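PDB 2OG5: L-asparagine oxygenase from Streptomyces coelicolor, which catalyses the iron(II)- and 2-oxoglutarate-dependent 3-hydroxylation of L-asparagine to (2S,3S)-3-hydroxyasparagine, a building block of the calcium-dependent lipopeptide antibiotic. Local coordinates for residues 51-56 against 126-131; 62-67 against 151-156; 101-106 against 298-303; 132-137 against 328-333; 189-194 against 305-310. All coordinates share one frame; numbering follows the deposited sequence.

Interaction 1 of 5, residues 51-56 against 126-131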
# COMPACT_ATOMS: atom_id res chain seq x y z
N ILE A 51 18.78 -1.94 -14.32
CA ILE A 51 18.64 -0.64 -13.68
C ILE A 51 18.58 -0.78 -12.15
O ILE A 51 19.24 -0.04 -11.42
CB ILE A 51 17.37 0.10 -14.18
CG1 ILE A 51 17.49 0.46 -15.67
CG2 ILE A 51 17.15 1.38 -13.38
CD1 ILE A 51 16.15 0.76 -16.33
N ALA A 52 17.79 -1.75 -11.67
CA ALA A 52 17.63 -1.98 -10.24
C ALA A 52 18.94 -2.42 -9.59
O ALA A 52 19.29 -1.94 -8.52
CB ALA A 52 16.54 -3.00 -9.99
N TRP A 53 19.67 -3.32 -10.25
CA TRP A 53 20.95 -3.78 -9.71
C TRP A 53 21.98 -2.66 -9.65
O TRP A 53 22.73 -2.55 -8.68
CB TRP A 53 21.50 -4.97 -10.50
CG TRP A 53 20.98 -6.27 -10.01
CD1 TRP A 53 20.14 -7.13 -10.66
CD2 TRP A 53 21.26 -6.88 -8.73
NE1 TRP A 53 19.88 -8.23 -9.88
CE2 TRP A 53 20.55 -8.10 -8.69
CE3 TRP A 53 22.03 -6.50 -7.63
CZ2 TRP A 53 20.59 -8.95 -7.58
CZ3 TRP A 53 22.06 -7.35 -6.52
CH2 TRP A 53 21.35 -8.56 -6.51
N LYS A 54 22.02 -1.83 -10.69
CA LYS A 54 22.93 -0.69 -10.72
C LYS A 54 22.63 0.28 -9.58
O LYS A 54 23.54 0.75 -8.89
CB LYS A 54 22.85 0.03 -12.07
CG LYS A 54 23.84 1.17 -12.26
CD LYS A 54 23.76 1.73 -13.67
CE LYS A 54 24.50 3.06 -13.82
NZ LYS A 54 23.84 3.96 -14.83
N LEU A 55 21.36 0.59 -9.37
CA LEU A 55 20.96 1.44 -8.26
C LEU A 55 21.33 0.82 -6.91
O LEU A 55 21.95 1.47 -6.07
CB LEU A 55 19.45 1.70 -8.30
CG LEU A 55 18.84 2.56 -7.20
CD1 LEU A 55 19.43 3.96 -7.15
CD2 LEU A 55 17.35 2.61 -7.42
N ALA A 56 20.97 -0.45 -6.73
CA ALA A 56 21.19 -1.14 -5.46
C ALA A 56 22.68 -1.26 -5.09
O ALA A 56 23.03 -1.19 -3.91
CB ALA A 56 20.56 -2.53 -5.52
N ALA A 126 20.60 -0.88 1.20
CA ALA A 126 20.33 -0.93 -0.22
C ALA A 126 20.04 -2.36 -0.64
O ALA A 126 20.68 -3.31 -0.14
CB ALA A 126 21.51 -0.37 -1.03
N SER A 127 19.07 -2.53 -1.52
CA SER A 127 18.68 -3.85 -1.99
C SER A 127 17.88 -3.72 -3.27
O SER A 127 17.41 -2.63 -3.61
CB SER A 127 17.85 -4.59 -0.93
OG SER A 127 16.54 -4.05 -0.85
N LEU A 128 17.69 -4.84 -3.97
CA LEU A 128 16.90 -4.87 -5.19
C LEU A 128 15.43 -4.48 -4.93
O LEU A 128 14.82 -3.73 -5.70
CB LEU A 128 16.99 -6.25 -5.84
CG LEU A 128 16.99 -6.33 -7.35
CD1 LEU A 128 18.16 -5.56 -7.94
CD2 LEU A 128 17.04 -7.80 -7.77
N GLY A 129 14.87 -4.98 -3.83
CA GLY A 129 13.49 -4.65 -3.47
C GLY A 129 13.30 -3.17 -3.17
O GLY A 129 12.33 -2.56 -3.63
N ALA A 130 14.22 -2.59 -2.42
CA ALA A 130 14.19 -1.15 -2.17
C ALA A 130 14.31 -0.36 -3.47
O ALA A 130 13.65 0.66 -3.65
CB ALA A 130 15.28 -0.73 -1.19
N ALA A 131 15.17 -0.82 -4.37
CA ALA A 131 15.38 -0.15 -5.65
C ALA A 131 14.09 -0.13 -6.45
O ALA A 131 13.65 0.92 -6.91
CB ALA A 131 16.51 -0.85 -6.45
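Ala52 and Ala56, one turn apart on helix 42-58, lie against the start of helix 128-140. The CA atoms of Ala52 and Ala131 are 5.4 Å apart and those of Ala56 and Ser127 5.1 Å, so small residues let the two backbones come close. Ser127 is the N-cap of the second helix: its OG accepts from Ala130 N at 3.2 Å along a nearly straight bond (169°).

The main side-chain contact is a CH-pi interaction. Leu128 and Trp53 cross at about a right angle, and Leu128 CD1 sits over one face of the indole, 3.4 Å from the centroid of its five-membered ring and only 8° off the normal. The other branch, CD2, reaches toward the NE1 and CE2 side of the ring. CD1 also meets Ala52 CB, which places this methyl between the indole and the helix that carries it. On the other flank Leu55 has CG anti to its backbone N (chi1 179°), and its CD2 touches Ala131 CB at 3.7 Å. Toward the loop end, Ala126 CB packs 3.4 Å from Ala56 O. Met135, further along helix 128-140, extends the apolar seam by touching Ala52 and Leu55.

With apolar groups doing nearly all the touching, shape complementarity and dispersion hold the helices here; the polar work, Ser127's cap, is done within one segment.

Interaction 2 of 5, residues 62-67 against 151-156. With ACY (acetic acid), chain C.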
# COMPACT_ATOMS: atom_id res chain seq x y z
N ARG A 62 22.01 5.06 1.52
CA ARG A 62 21.09 3.95 1.73
C ARG A 62 19.68 4.47 1.51
O ARG A 62 19.46 5.68 1.54
CB ARG A 62 21.24 3.43 3.15
CG ARG A 62 22.62 2.88 3.45
CD ARG A 62 22.61 2.16 4.77
NE ARG A 62 22.22 3.06 5.84
CZ ARG A 62 21.79 2.68 7.04
NH1 ARG A 62 21.70 1.39 7.35
NH2 ARG A 62 21.45 3.60 7.93
N PRO A 63 18.71 3.56 1.28
CA PRO A 63 17.36 3.94 0.87
C PRO A 63 16.67 5.10 1.59
O PRO A 63 15.94 5.85 0.94
CB PRO A 63 16.57 2.65 1.06
CG PRO A 63 17.55 1.61 0.70
CD PRO A 63 18.85 2.09 1.29
N ASP A 64 16.84 5.26 2.90
CA ASP A 64 16.17 6.36 3.61
C ASP A 64 16.87 7.71 3.44
O ASP A 64 16.31 8.75 3.82
CB ASP A 64 16.02 6.03 5.09
CG ASP A 64 15.11 4.84 5.30
OD1 ASP A 64 13.89 4.99 5.12
OD2 ASP A 64 15.61 3.74 5.61
N ASP A 65 18.05 7.71 2.83
CA ASP A 65 18.79 8.96 2.57
C ASP A 65 18.25 9.69 1.36
O ASP A 65 17.97 9.08 0.32
CB ASP A 65 20.28 8.68 2.32
CG ASP A 65 20.96 7.97 3.47
OD1 ASP A 65 20.46 8.01 4.61
OD2 ASP A 65 22.02 7.35 3.21
N ALA A 66 18.13 11.01 1.45
CA ALA A 66 17.64 11.79 0.31
C ALA A 66 18.46 11.54 -0.96
O ALA A 66 17.90 11.50 -2.05
CB ALA A 66 17.61 13.28 0.65
N GLU A 67 19.77 11.33 -0.84
CA GLU A 67 20.59 11.12 -2.03
C GLU A 67 20.28 9.80 -2.74
O GLU A 67 20.48 9.69 -3.94
CB GLU A 67 22.09 11.21 -1.69
CG GLU A 67 22.63 10.06 -0.88
CD GLU A 67 24.06 10.30 -0.44
OE1 GLU A 67 24.92 10.51 -1.32
OE2 GLU A 67 24.30 10.30 0.79
N ASN A 151 9.01 3.20 12.30
CA ASN A 151 10.09 4.17 12.48
C ASN A 151 10.35 5.05 11.25
O ASN A 151 11.46 5.53 11.03
CB ASN A 151 11.37 3.47 12.97
CG ASN A 151 11.24 2.91 14.39
OD1 ASN A 151 10.28 3.22 15.12
ND2 ASN A 151 12.21 2.11 14.80
N GLY A 152 9.30 5.29 10.47
CA GLY A 152 9.40 6.17 9.32
C GLY A 152 10.18 5.63 8.14
O GLY A 152 10.51 6.39 7.23
N ALA A 153 10.47 4.33 8.14
CA ALA A 153 11.24 3.73 7.04
C ALA A 153 10.45 3.78 5.74
O ALA A 153 9.25 3.54 5.72
CB ALA A 153 11.58 2.29 7.34
N LEU A 154 11.13 4.09 4.64
CA LEU A 154 10.45 4.15 3.34
C LEU A 154 10.08 2.79 2.78
O LEU A 154 9.13 2.69 2.01
CB LEU A 154 11.29 4.89 2.31
CG LEU A 154 11.61 6.34 2.67
CD1 LEU A 154 12.35 7.01 1.52
CD2 LEU A 154 10.37 7.13 3.05
N VAL A 155 10.82 1.75 3.16
CA VAL A 155 10.58 0.40 2.68
C VAL A 155 10.37 -0.51 3.89
O VAL A 155 11.31 -0.74 4.67
CB VAL A 155 11.73 -0.10 1.79
CG1 VAL A 155 11.46 -1.51 1.31
CG2 VAL A 155 11.95 0.86 0.59
N GLN A 156 9.16 -1.04 4.03
CA GLN A 156 8.74 -1.73 5.26
C GLN A 156 8.39 -3.18 4.95
O GLN A 156 7.78 -3.48 3.93
CB GLN A 156 7.52 -1.02 5.86
CG GLN A 156 7.76 0.48 6.05
CD GLN A 156 6.58 1.27 6.57
OE1 GLN A 156 5.52 0.71 6.89
NE2 GLN A 156 6.74 2.59 6.64
C ACY C . 14.45 0.09 12.25
O ACY C . 13.68 1.04 12.44
OXT ACY C . 15.44 0.10 11.50
CH3 ACY C . 14.14 -1.18 12.99
O HOH W 1 12.83 7.28 6.10
O HOH W 2 13.59 2.01 4.30
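Asp64, inside the type I beta turn from Arg62 to Asp65 that leads into helix 66-76, reaches over to Leu154 in the loop between strands 142-146 and 156-158.

The direct polar link is one hydrogen bond: Leu154 N donates to Asp64 OD1 at 2.9 Å, nearly straight (166°) and almost along the carboxylate C-O bond. With CG anti to its own carbonyl carbon (chi1 -64°), the carboxylate is carried across to the loop. Its other oxygen, OD2, is in a salt bridge with Arg124, so both oxygens are engaged.

Water adds a second layer. One molecule donates to both Asp64 OD1 and Gly152 O, while another accepts from Val155 N and lies 3.0 Å from Asp64 OD2. The carboxylate thus engages the backbone of Gly152, Leu154 and Val155, directly or through water. Asn151 ND2 donates to an acetate oxygen, probably from the crystallisation liquor.

Van der Waals contact is slighter and sets carbon against oxygen: Leu154 CD1 comes 3.8 Å from Pro63 O, and Leu154 CG rests against Asp64 OD1.

Where the loop, which follows the substrate-binding Glu149, enters strand 156-158, Gln156 NE2 donates to Ala153 O at 2.8 Å, with the acceptor 2° out of the amide plane.

Interaction 3 of 5, residues 101-106 against 298-303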
# COMPACT_ATOMS: atom_id res chain seq x y z
N VAL A 101 -1.62 -4.66 -10.96
CA VAL A 101 -0.54 -5.57 -10.61
C VAL A 101 0.43 -5.65 -11.78
O VAL A 101 0.01 -5.77 -12.93
CB VAL A 101 -1.06 -6.94 -10.21
CG1 VAL A 101 0.10 -7.85 -9.82
CG2 VAL A 101 -2.02 -6.79 -9.06
N LEU A 102 1.72 -5.49 -11.49
CA LEU A 102 2.79 -5.68 -12.46
C LEU A 102 3.49 -6.98 -12.10
O LEU A 102 3.75 -7.23 -10.93
CB LEU A 102 3.80 -4.52 -12.42
CG LEU A 102 3.49 -3.20 -13.14
CD1 LEU A 102 2.14 -2.69 -12.84
CD2 LEU A 102 4.57 -2.19 -12.73
N ARG A 103 3.80 -7.80 -13.10
CA ARG A 103 4.41 -9.11 -12.88
C ARG A 103 5.73 -9.17 -13.63
O ARG A 103 5.81 -8.69 -14.74
CB ARG A 103 3.49 -10.22 -13.39
CG ARG A 103 2.09 -10.16 -12.84
CD ARG A 103 1.23 -11.27 -13.40
NE ARG A 103 -0.16 -11.13 -12.96
CZ ARG A 103 -0.82 -12.01 -12.20
NH1 ARG A 103 -0.24 -13.12 -11.76
NH2 ARG A 103 -2.08 -11.77 -11.88
N GLY A 104 6.74 -9.76 -13.01
CA GLY A 104 8.03 -9.96 -13.68
C GLY A 104 9.09 -8.95 -13.28
O GLY A 104 10.10 -8.81 -13.97
N LEU A 105 8.88 -8.26 -12.16
CA LEU A 105 9.86 -7.32 -11.64
C LEU A 105 11.01 -8.08 -10.98
O LEU A 105 10.83 -9.21 -10.53
CB LEU A 105 9.21 -6.35 -10.65
CG LEU A 105 8.30 -5.32 -11.34
CD1 LEU A 105 7.36 -4.71 -10.34
CD2 LEU A 105 9.11 -4.25 -12.07
N PRO A 106 12.20 -7.46 -10.94
CA PRO A 106 13.35 -8.19 -10.43
C PRO A 106 13.33 -8.30 -8.92
O PRO A 106 13.11 -7.31 -8.22
CB PRO A 106 14.54 -7.34 -10.89
CG PRO A 106 14.00 -5.96 -11.01
CD PRO A 106 12.55 -6.09 -11.36
N PRO A 298 6.55 -14.04 -6.16
CA PRO A 298 7.77 -13.27 -6.27
C PRO A 298 7.87 -12.46 -7.57
O PRO A 298 7.57 -12.98 -8.65
CB PRO A 298 8.86 -14.35 -6.17
CG PRO A 298 8.22 -15.39 -5.32
CD PRO A 298 6.82 -15.44 -5.79
N GLY A 299 8.26 -11.20 -7.45
CA GLY A 299 8.37 -10.31 -8.60
C GLY A 299 7.08 -9.62 -8.99
O GLY A 299 7.06 -8.88 -9.97
N GLU A 300 6.02 -9.85 -8.23
CA GLU A 300 4.75 -9.16 -8.46
C GLU A 300 4.67 -7.94 -7.57
O GLU A 300 5.01 -8.00 -6.39
CB GLU A 300 3.56 -10.08 -8.22
CG GLU A 300 3.54 -11.21 -9.21
CD GLU A 300 2.28 -12.05 -9.15
OE1 GLU A 300 1.57 -11.97 -8.12
OE2 GLU A 300 2.03 -12.76 -10.15
N LEU A 301 4.21 -6.84 -8.16
CA LEU A 301 4.03 -5.55 -7.47
C LEU A 301 2.58 -5.13 -7.60
O LEU A 301 2.12 -4.86 -8.70
CB LEU A 301 4.91 -4.50 -8.13
CG LEU A 301 4.80 -3.06 -7.62
CD1 LEU A 301 5.23 -2.98 -6.17
CD2 LEU A 301 5.63 -2.10 -8.49
N ALA A 302 1.87 -5.09 -6.46
CA ALA A 302 0.49 -4.64 -6.42
C ALA A 302 0.51 -3.18 -6.01
O ALA A 302 1.20 -2.83 -5.06
CB ALA A 302 -0.32 -5.44 -5.41
N ILE A 303 -0.23 -2.35 -6.73
CA ILE A 303 -0.34 -0.93 -6.40
C ILE A 303 -1.81 -0.61 -6.21
O ILE A 303 -2.62 -0.79 -7.13
CB ILE A 303 0.26 -0.03 -7.49
CG1 ILE A 303 1.71 -0.43 -7.79
CG2 ILE A 303 0.17 1.46 -7.08
CD1 ILE A 303 2.31 0.34 -8.97
O HOH W 3 6.60 -12.13 -11.18
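Arg103 and Glu300 set their flat groups almost perpendicular, guanidinium and carboxylate planes 83° apart, where antiparallel strands 99-103 and 301-305 meet in the larger sheet of the jelly roll. The two side chains run alongside in the same direction. Glu300 OE2 comes obliquely to the guanidinium and makes a salt bridge with Arg103 NH1 at 2.8 Å. The arginine chain is extended from CG to NE, so its aliphatic part also passes beside OE2. Both groups have further partners: Arg103 NE pairs with Asp37, and Glu300 OE1 accepts from Leu297 N, which should limit the freedom of each to swing.

The axes of segments 101-103 and 301-303 come within 4.8 Å. Leu102 and Leu301 form a hydrogen-bonded pair, with Leu102 N giving to Leu301 O at 2.9 Å and Leu301 N returning to Leu102 O at 2.8 Å. Val101 and Ala302 are the adjoining non-hydrogen-bonded pair, their side chains on the opposite face from those of the two leucines. Past the regular pairing, Gly299 O takes over: Leu105 N donates to it on a lone pair, in the carbonyl plane, and Gly104 N adds a weak bond. A water accepts weakly from Gly104 N and donates to Pro298 O.

On the leucine side, Leu105 CD1 sits 3.3 Å from Leu301 CB, tighter than usual van der Waals contact, and 3.6 Å from Leu301 CD2.

Interaction 4 of 5, residues 132-137 against 328-333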
# COMPACT_ATOMS: atom_id res chain seq x y z
N VAL A 132 13.47 -1.28 -6.62
CA VAL A 132 12.21 -1.36 -7.36
C VAL A 132 11.12 -0.45 -6.75
O VAL A 132 10.46 0.32 -7.46
CB VAL A 132 11.71 -2.81 -7.44
CG1 VAL A 132 10.29 -2.87 -7.98
CG2 VAL A 132 12.67 -3.64 -8.30
N LEU A 133 10.94 -0.54 -5.44
CA LEU A 133 9.88 0.22 -4.79
C LEU A 133 10.13 1.72 -4.86
O LEU A 133 9.21 2.48 -5.13
CB LEU A 133 9.70 -0.22 -3.34
CG LEU A 133 8.94 -1.53 -3.17
CD1 LEU A 133 9.19 -2.09 -1.77
CD2 LEU A 133 7.43 -1.36 -3.41
N LEU A 134 11.36 2.17 -4.58
CA LEU A 134 11.58 3.61 -4.50
C LEU A 134 11.61 4.24 -5.90
O LEU A 134 11.19 5.38 -6.09
CB LEU A 134 12.82 3.95 -3.66
CG LEU A 134 12.68 3.60 -2.16
CD1 LEU A 134 13.90 4.06 -1.35
CD2 LEU A 134 11.42 4.19 -1.56
N MET A 135 12.09 3.50 -6.90
CA MET A 135 12.00 3.99 -8.29
C MET A 135 10.54 4.18 -8.68
O MET A 135 10.16 5.25 -9.17
CB MET A 135 12.69 3.03 -9.28
CG MET A 135 14.20 3.06 -9.20
SD MET A 135 15.03 2.10 -10.50
CE MET A 135 14.58 0.42 -10.04
N THR A 136 9.70 3.19 -8.42
CA THR A 136 8.29 3.28 -8.79
C THR A 136 7.59 4.41 -8.02
O THR A 136 6.76 5.13 -8.59
CB THR A 136 7.54 1.96 -8.56
OG1 THR A 136 8.26 0.90 -9.21
CG2 THR A 136 6.12 2.04 -9.12
N ALA A 137 7.92 4.57 -6.75
CA ALA A 137 7.34 5.65 -5.95
C ALA A 137 7.64 7.01 -6.57
O ALA A 137 6.78 7.88 -6.63
CB ALA A 137 7.86 5.60 -4.51
N GLN A 328 7.45 -6.39 0.68
CA GLN A 328 7.94 -5.08 1.10
C GLN A 328 6.98 -4.00 0.58
O GLN A 328 6.42 -4.11 -0.51
CB GLN A 328 9.38 -4.85 0.66
CG GLN A 328 10.31 -5.74 1.47
CD GLN A 328 11.78 -5.53 1.22
OE1 GLN A 328 12.21 -5.27 0.08
NE2 GLN A 328 12.58 -5.68 2.27
N ARG A 329 6.77 -2.99 1.42
CA ARG A 329 5.75 -2.00 1.21
C ARG A 329 6.35 -0.60 1.20
O ARG A 329 7.16 -0.24 2.05
CB ARG A 329 4.71 -2.08 2.32
CG ARG A 329 3.53 -1.14 2.12
CD ARG A 329 2.54 -1.28 3.22
NE ARG A 329 3.10 -0.83 4.49
CZ ARG A 329 2.52 -1.00 5.66
NH1 ARG A 329 1.36 -1.63 5.76
NH2 ARG A 329 3.13 -0.56 6.76
N THR A 330 5.90 0.21 0.24
CA THR A 330 6.21 1.62 0.18
C THR A 330 4.95 2.42 -0.14
O THR A 330 4.15 2.03 -0.99
CB THR A 330 7.28 1.91 -0.86
OG1 THR A 330 8.49 1.30 -0.43
CG2 THR A 330 7.51 3.40 -1.06
N PHE A 331 4.79 3.53 0.59
CA PHE A 331 3.70 4.48 0.37
C PHE A 331 4.12 5.55 -0.63
O PHE A 331 5.28 5.99 -0.64
CB PHE A 331 3.33 5.17 1.67
CG PHE A 331 2.92 4.24 2.78
CD1 PHE A 331 2.10 3.15 2.54
CD2 PHE A 331 3.35 4.47 4.08
CE1 PHE A 331 1.71 2.31 3.56
CE2 PHE A 331 2.97 3.63 5.12
CZ PHE A 331 2.14 2.56 4.86
N VAL A 332 3.16 5.99 -1.45
CA VAL A 332 3.37 7.08 -2.39
C VAL A 332 2.44 8.24 -2.08
O VAL A 332 1.24 8.05 -1.85
CB VAL A 332 3.09 6.62 -3.82
CG1 VAL A 332 3.40 7.73 -4.82
CG2 VAL A 332 3.91 5.36 -4.13
N LEU A 333 3.02 9.44 -2.08
CA LEU A 333 2.30 10.69 -2.00
C LEU A 333 2.33 11.33 -3.39
O LEU A 333 3.39 11.56 -3.97
CB LEU A 333 2.93 11.61 -0.94
CG LEU A 333 2.84 11.04 0.49
CD1 LEU A 333 3.75 11.83 1.46
CD2 LEU A 333 1.41 11.02 0.99
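Helix 128-140 lies on one face of the larger jelly-roll sheet, and here Leu133 and Ala137 meet Gln328, Thr330 and Val332, alternate residues of strand 326-333. Segments 132-137 and 328-333 run nearly the same way, 15° apart, their axes 8.7 Å from each other at closest approach.

Leu133 spans Gln328 and Thr330. Its CD1 touches both the CB and the carbonyl O of Gln328, each at 3.7 Å, while its CB packs 3.5 Å from Thr330 OG1; the side chains of Leu133 and Thr330 run alongside each other, head to tail. Thr330 uses its two branches differently. OG1 donates to Leu154 O of the neighbouring loop, whereas CG2, anti to the backbone N, lies 4.0 Å from Leu134 CD2 and also meets Ala137 CB. One turn of helix on from Leu133, Ala137 CB meets Val332 CG2 at 4.0 Å.

The strand's other face belongs to the active site. There Arg329, which binds L-asparagine, has Phe331 CZ 3.4 Å above its guanidinium plane, and Gln156 OE1 accepts from its NH2.

The strand is therefore two-sided: mostly aliphatic groups seat it on the helix, and its one hydroxyl among them is satisfied by a loop carbonyl, while on the other face Arg329 is turned to the L-asparagine site.

Interaction 5 of 5, residues 189-194 against 305-310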
# COMPACT_ATOMS: atom_id res chain seq x y z
N PRO A 189 -1.39 7.74 2.73
CA PRO A 189 -0.86 7.41 1.41
C PRO A 189 -1.88 7.58 0.30
O PRO A 189 -3.06 7.26 0.49
CB PRO A 189 -0.47 5.94 1.57
CG PRO A 189 -0.15 5.82 3.01
CD PRO A 189 -1.15 6.67 3.70
N ASP A 190 -1.44 8.06 -0.85
CA ASP A 190 -2.28 8.09 -2.05
C ASP A 190 -2.26 6.75 -2.76
O ASP A 190 -3.30 6.27 -3.20
CB ASP A 190 -1.84 9.23 -2.94
CG ASP A 190 -2.00 10.57 -2.24
OD1 ASP A 190 -3.15 10.94 -1.92
OD2 ASP A 190 -0.98 11.24 -1.95
N PHE A 191 -1.08 6.12 -2.85
CA PHE A 191 -0.96 4.73 -3.29
C PHE A 191 -0.22 3.92 -2.24
O PHE A 191 0.69 4.43 -1.58
CB PHE A 191 -0.22 4.59 -4.63
CG PHE A 191 -0.86 5.36 -5.74
CD1 PHE A 191 -1.96 4.85 -6.42
CD2 PHE A 191 -0.34 6.58 -6.14
CE1 PHE A 191 -2.55 5.57 -7.44
CE2 PHE A 191 -0.93 7.29 -7.18
CZ PHE A 191 -2.04 6.79 -7.82
N VAL A 192 -0.59 2.64 -2.12
CA VAL A 192 0.15 1.67 -1.33
C VAL A 192 0.69 0.61 -2.28
O VAL A 192 -0.08 0.02 -3.05
CB VAL A 192 -0.74 0.99 -0.29
CG1 VAL A 192 0.04 -0.07 0.51
CG2 VAL A 192 -1.35 2.04 0.65
N MET A 193 2.01 0.42 -2.27
CA MET A 193 2.69 -0.54 -3.13
C MET A 193 3.19 -1.71 -2.32
O MET A 193 3.83 -1.51 -1.28
CB MET A 193 3.87 0.12 -3.85
CG MET A 193 3.45 1.33 -4.66
SD MET A 193 4.75 1.91 -5.77
CE MET A 193 5.97 2.39 -4.58
N LEU A 194 2.90 -2.92 -2.80
CA LEU A 194 3.32 -4.15 -2.14
C LEU A 194 4.10 -5.01 -3.14
O LEU A 194 3.51 -5.49 -4.12
CB LEU A 194 2.09 -4.91 -1.68
CG LEU A 194 1.26 -4.24 -0.59
CD1 LEU A 194 -0.08 -4.96 -0.42
CD2 LEU A 194 2.05 -4.23 0.71
N ASP A 305 -4.77 2.11 -5.20
CA ASP A 305 -5.15 3.51 -5.11
C ASP A 305 -5.94 3.70 -3.83
O ASP A 305 -7.11 3.35 -3.74
CB ASP A 305 -5.97 3.90 -6.33
CG ASP A 305 -6.30 5.38 -6.37
OD1 ASP A 305 -6.24 6.01 -5.29
OD2 ASP A 305 -6.65 5.90 -7.46
N ASN A 306 -5.27 4.24 -2.83
CA ASN A 306 -5.81 4.36 -1.48
C ASN A 306 -6.87 5.44 -1.35
O ASN A 306 -7.48 5.56 -0.27
CB ASN A 306 -4.66 4.64 -0.50
CG ASN A 306 -5.04 4.42 0.96
OD1 ASN A 306 -5.65 3.39 1.30
ND2 ASN A 306 -4.64 5.35 1.83
N ARG A 307 -7.10 6.22 -2.40
CA ARG A 307 -8.20 7.20 -2.41
C ARG A 307 -9.55 6.52 -2.64
O ARG A 307 -10.58 7.02 -2.16
CB ARG A 307 -8.03 8.25 -3.51
CG ARG A 307 -7.10 9.43 -3.23
CD ARG A 307 -5.65 9.14 -3.50
NE ARG A 307 -5.38 8.69 -4.85
CZ ARG A 307 -4.95 9.44 -5.87
NH1 ARG A 307 -4.69 10.72 -5.71
NH2 ARG A 307 -4.75 8.89 -7.05
N VAL A 308 -9.56 5.40 -3.36
CA VAL A 308 -10.80 4.76 -3.81
C VAL A 308 -10.91 3.28 -3.45
O VAL A 308 -11.98 2.69 -3.62
CB VAL A 308 -11.02 4.92 -5.33
CG1 VAL A 308 -11.29 6.37 -5.68
CG2 VAL A 308 -9.84 4.36 -6.12
N THR A 309 -9.84 2.69 -2.93
CA THR A 309 -9.79 1.25 -2.72
C THR A 309 -9.30 0.93 -1.32
O THR A 309 -8.27 1.46 -0.89
CB THR A 309 -8.88 0.60 -3.78
OG1 THR A 309 -9.45 0.85 -5.06
CG2 THR A 309 -8.73 -0.91 -3.60
N VAL A 310 -10.06 0.09 -0.62
CA VAL A 310 -9.67 -0.48 0.66
C VAL A 310 -8.98 -1.82 0.43
O VAL A 310 -9.17 -2.46 -0.60
CB VAL A 310 -10.87 -0.67 1.60
CG1 VAL A 310 -11.51 0.67 1.94
CG2 VAL A 310 -11.93 -1.62 0.99
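Arg307 curls back toward Asp190 and Phe191 and meets Asp305, two residues earlier, at its guanidinium edge. From CB the chain bends at chi2 (84°) and chi3 (56°), which turns the guanidinium toward strand 191-196. CD passes 3.5 Å from Asp190 OD1. NE gives a hydrogen bond within a salt bridge to Asp305 OD1 at 2.8 Å, on the syn side, tilted out of the carboxylate plane. NH1 stays 4.1 Å from Asp190 OD1, beyond salt-bridge range, and NH2 approaches Phe191 CZ obliquely at 3.5 Å. Asp190 CB lies over one guanidinium face. Asp190 OD2 accepts from Thr334 N, and Asp305 OD2 from Ser94.

Across the contact, Asn306 ND2 donates to Pro189 O at 2.8 Å, with the acceptor close to the amide plane, and Asn306 N donates to Asp190 O at 2.9 Å. The amide's OD1 takes the N-H of Glu181, so this second-shell side chain probably helps position an iron ligand.

Asp305 OD1 also accepts from Arg307 N, from the opposite face to NE, which makes an Asx turn. Phe191 and Asp305 are an antiparallel non-hydrogen-bonded pair where strands 191-196 and 301-305 end their pairing; against strand 326-333, Asp190 and Phe191 both face Val332 in a classic beta bulge.

How the interactions relate
From the N terminus, helix 42-58 opens interaction 1, and the turn before helix 66-76 opens interaction 2. Strand 99-103 starts interaction 3 before helix 128-140 closes interaction 1 with its first turn and opens interaction 4. The loop 151-156 closes interaction 2. Interactions 1, 2 and 3 thus cross one another, and interaction 4 crosses 2 and 3 but follows 1. Interaction 5, nested within 4, opens at 189-194, inside 3, and closes at 305-310, just after 3 closes at 298-303; strand 326-333 closes interaction 4 last. Together they join helix 42-58 to helix 128-140, the turn at 62-67 to the loop before strand 156-158, strand 99-103 to 301-305, helix 128-140 to the larger sheet, and strand 191-196 to the segment following strand 301-305.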